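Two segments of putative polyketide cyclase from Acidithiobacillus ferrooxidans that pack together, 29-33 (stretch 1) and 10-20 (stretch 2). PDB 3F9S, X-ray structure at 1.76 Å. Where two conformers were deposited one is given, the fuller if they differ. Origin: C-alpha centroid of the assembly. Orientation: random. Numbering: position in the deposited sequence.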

# COMPACT_ATOMS: atom_id res chain seq x y z
N ASP A 29 -22.33 -9.07 -5.73
CA ASP A 29 -22.79 -10.44 -5.90
C ASP A 29 -22.05 -11.23 -6.98
O ASP A 29 -21.95 -12.44 -6.86
CB ASP A 29 -24.28 -10.49 -6.22
CG ASP A 29 -25.16 -10.01 -5.08
OD1 ASP A 29 -24.66 -9.76 -3.97
OD2 ASP A 29 -26.37 -9.87 -5.32
N LYS A 30 -21.59 -10.56 -8.03
CA LYS A 30 -20.88 -11.20 -9.12
C LYS A 30 -19.41 -11.45 -8.82
O LYS A 30 -18.80 -12.29 -9.47
CB LYS A 30 -20.91 -10.32 -10.36
CG LYS A 30 -22.28 -9.96 -10.87
CD LYS A 30 -22.21 -9.15 -12.17
CE LYS A 30 -21.67 -7.75 -11.97
NZ LYS A 30 -21.74 -6.93 -13.21
N TYR A 31 -18.85 -10.72 -7.85
CA TYR A 31 -17.41 -10.74 -7.60
C TYR A 31 -16.91 -11.27 -6.28
O TYR A 31 -15.75 -11.64 -6.19
CB TYR A 31 -16.92 -9.29 -7.64
CG TYR A 31 -17.22 -8.60 -8.93
CD1 TYR A 31 -16.60 -9.02 -10.10
CD2 TYR A 31 -18.14 -7.55 -8.99
CE1 TYR A 31 -16.87 -8.39 -11.31
CE2 TYR A 31 -18.42 -6.91 -10.20
CZ TYR A 31 -17.75 -7.33 -11.35
OH TYR A 31 -17.97 -6.74 -12.55
N ILE A 32 -17.75 -11.22 -5.25
CA ILE A 32 -17.31 -11.59 -3.91
C ILE A 32 -17.61 -13.03 -3.62
O ILE A 32 -18.69 -13.52 -3.91
CB ILE A 32 -17.90 -10.65 -2.85
CG1 ILE A 32 -17.60 -9.19 -3.21
CG2 ILE A 32 -17.32 -10.95 -1.48
CD1 ILE A 32 -16.13 -8.85 -3.50
N ALA A 33 -16.64 -13.69 -3.01
CA ALA A 33 -16.77 -15.06 -2.57
C ALA A 33 -17.71 -15.10 -1.37
O ALA A 33 -17.97 -14.06 -0.75
CB ALA A 33 -15.43 -15.63 -2.17
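Stretch 2, residues 10-20: EILTQFTREVW

Stretch 2 is a single helix across residues 10-20, held by regular i to i+4 backbone hydrogen bonds; the last of these, Trp20 N to Thr16 O, is weak, and the turn at 16-20 widens into a pi-type turn. Stretch 1 is short: the tail of a weakly bonded helix about 29-31, then extended strand at 32-33. It runs obliquely to the helix, more against its direction than along it: Lys30 reaches Glu18, and Ile32 reaches back to Phe15. The contact buries 315 Å² counted over both sides, and most of it centres on Tyr31. The backbones come nearest where the CA of Tyr31 lies 6.6 Å from the CA of Phe15.

Asp29 stays out of reach of the helix. The CA-to-CB bond of Lys30 points toward stretch 2, and the long side chain carries its ammonium group to Glu18: Lys30 NZ lies 2.7 Å from Glu18 OE1 in a hydrogen-bonded salt bridge. Lys30 itself remains exposed, while Glu18 is only partly so.

Tyr31 is the knob. With chi1 in m, it projects from stretch 1 into the hole formed by Ile11, Gln14, Phe15 and Glu18, residues spaced 3, 4 and 7 positions apart and so gathered on one side of a helix. The helix covers 132 Å² of this residue, far more than of any other in stretch 1. Phe15 lies over one ring face: its CB sits 3.5 Å from the centroid of the Tyr31 ring, almost on the ring normal, a CH-pi contact. The Phe15 ring in turn directs its edge toward the Tyr31 face, offset, with centroids 5.5 Å apart and planes at 61°. Apolar neighbours complete the packing, Tyr31 CD1 meeting Ile11 CG2 at 3.8 Å and Tyr31 CD2 meeting Val19 CG2 at 4.1 Å. The polar tip is not left bare: Tyr31 OH is 2.7 Å from Gln14 OE1 and 2.7 Å from Glu18 OE1. Both acceptors lie near the ring plane, and the geometry does not decide which takes the hydroxyl proton. Glu18 OE1 thus links the hydroxyl site to the Lys30 salt bridge.

Ile32 begins the strand and adds a smaller apolar contact. The CA-to-CB bond of Ile32 points sideways, but the end of the side chain comes nearer, with Ile32 CD1 4.0 Å from Phe15 CE1.

The rule to read here is an aromatic knob with an apolar body and a polar tip, set in a helical hole that matches both.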

# COMPACT_ATOMS: atom_id res chain seq x y z
N GLU A 10 -9.06 -8.56 -15.55
CA GLU A 10 -10.26 -7.97 -16.15
C GLU A 10 -11.37 -7.92 -15.10
O GLU A 10 -12.09 -6.93 -15.01
CB GLU A 10 -10.66 -8.74 -17.42
CG GLU A 10 -9.71 -8.45 -18.60
CD GLU A 10 -9.72 -9.52 -19.70
OE1 GLU A 10 -9.30 -10.66 -19.43
OE2 GLU A 10 -10.08 -9.20 -20.85
N ILE A 11 -11.48 -8.98 -14.30
CA ILE A 11 -12.47 -9.06 -13.23
C ILE A 11 -12.27 -7.94 -12.22
O ILE A 11 -13.23 -7.23 -11.90
CB ILE A 11 -12.43 -10.43 -12.54
CG1 ILE A 11 -13.01 -11.49 -13.47
CG2 ILE A 11 -13.20 -10.40 -11.20
CD1 ILE A 11 -12.61 -12.86 -13.07
N LEU A 12 -11.04 -7.75 -11.74
CA LEU A 12 -10.74 -6.67 -10.78
C LEU A 12 -11.04 -5.32 -11.36
O LEU A 12 -11.58 -4.46 -10.67
CB LEU A 12 -9.28 -6.63 -10.35
CG LEU A 12 -8.80 -7.51 -9.22
CD1 LEU A 12 -7.35 -7.14 -8.83
CD2 LEU A 12 -9.74 -7.42 -8.01
N THR A 13 -10.65 -5.14 -12.61
CA THR A 13 -10.91 -3.91 -13.31
C THR A 13 -12.42 -3.62 -13.34
O THR A 13 -12.80 -2.52 -12.95
CB THR A 13 -10.31 -3.90 -14.70
OG1 THR A 13 -8.91 -4.20 -14.63
CG2 THR A 13 -10.51 -2.51 -15.37
N GLN A 14 -13.24 -4.60 -13.72
CA GLN A 14 -14.70 -4.40 -13.83
C GLN A 14 -15.31 -4.19 -12.44
O GLN A 14 -16.14 -3.31 -12.25
CB GLN A 14 -15.40 -5.58 -14.52
CG GLN A 14 -16.80 -5.21 -15.03
CD GLN A 14 -17.64 -6.39 -15.54
OE1 GLN A 14 -17.50 -7.53 -15.08
NE2 GLN A 14 -18.54 -6.10 -16.47
N PHE A 15 -14.92 -5.06 -11.51
CA PHE A 15 -15.35 -4.99 -10.12
C PHE A 15 -15.09 -3.62 -9.51
O PHE A 15 -15.97 -3.01 -8.92
CB PHE A 15 -14.61 -6.07 -9.33
CG PHE A 15 -14.45 -5.78 -7.87
CD1 PHE A 15 -15.51 -5.82 -6.99
CD2 PHE A 15 -13.18 -5.49 -7.39
CE1 PHE A 15 -15.29 -5.56 -5.62
CE2 PHE A 15 -12.96 -5.25 -6.06
CZ PHE A 15 -14.01 -5.28 -5.18
N THR A 16 -13.86 -3.13 -9.70
CA THR A 16 -13.45 -1.83 -9.17
C THR A 16 -14.30 -0.75 -9.78
O THR A 16 -14.78 0.14 -9.08
CB THR A 16 -11.95 -1.58 -9.43
OG1 THR A 16 -11.19 -2.60 -8.76
CG2 THR A 16 -11.51 -0.21 -8.93
N ARG A 17 -14.51 -0.86 -11.08
CA ARG A 17 -15.33 0.11 -11.79
C ARG A 17 -16.77 0.09 -11.28
O ARG A 17 -17.29 1.12 -10.85
CB ARG A 17 -15.28 -0.15 -13.28
CG ARG A 17 -15.99 0.91 -14.08
CD ARG A 17 -15.93 0.62 -15.54
NE ARG A 17 -16.74 1.59 -16.28
CZ ARG A 17 -16.99 1.53 -17.59
NH1 ARG A 17 -16.50 0.56 -18.37
NH2 ARG A 17 -17.75 2.48 -18.13
N GLU A 18 -17.39 -1.08 -11.33
CA GLU A 18 -18.81 -1.20 -10.99
C GLU A 18 -19.14 -0.95 -9.54
O GLU A 18 -20.03 -0.15 -9.23
CB GLU A 18 -19.33 -2.57 -11.39
CG GLU A 18 -19.36 -2.78 -12.88
CD GLU A 18 -19.86 -4.15 -13.29
OE1 GLU A 18 -20.02 -5.06 -12.44
OE2 GLU A 18 -20.09 -4.33 -14.50
N VAL A 19 -18.44 -1.64 -8.66
CA VAL A 19 -18.74 -1.55 -7.24
C VAL A 19 -18.17 -0.28 -6.62
O VAL A 19 -18.91 0.48 -6.00
CB VAL A 19 -18.22 -2.76 -6.46
CG1 VAL A 19 -18.45 -2.59 -4.95
CG2 VAL A 19 -18.90 -4.03 -6.98
N TRP A 20 -16.89 -0.03 -6.83
CA TRP A 20 -16.19 1.01 -6.10
C TRP A 20 -16.19 2.38 -6.71
O TRP A 20 -16.21 3.36 -5.97
CB TRP A 20 -14.77 0.55 -5.78
CG TRP A 20 -14.86 -0.47 -4.73
CD1 TRP A 20 -14.89 -1.81 -4.90
CD2 TRP A 20 -15.11 -0.22 -3.34
NE1 TRP A 20 -15.07 -2.43 -3.69
CE2 TRP A 20 -15.22 -1.48 -2.71
CE3 TRP A 20 -15.21 0.94 -2.56
CZ2 TRP A 20 -15.42 -1.61 -1.33
CZ3 TRP A 20 -15.44 0.81 -1.20
CH2 TRP A 20 -15.54 -0.46 -0.59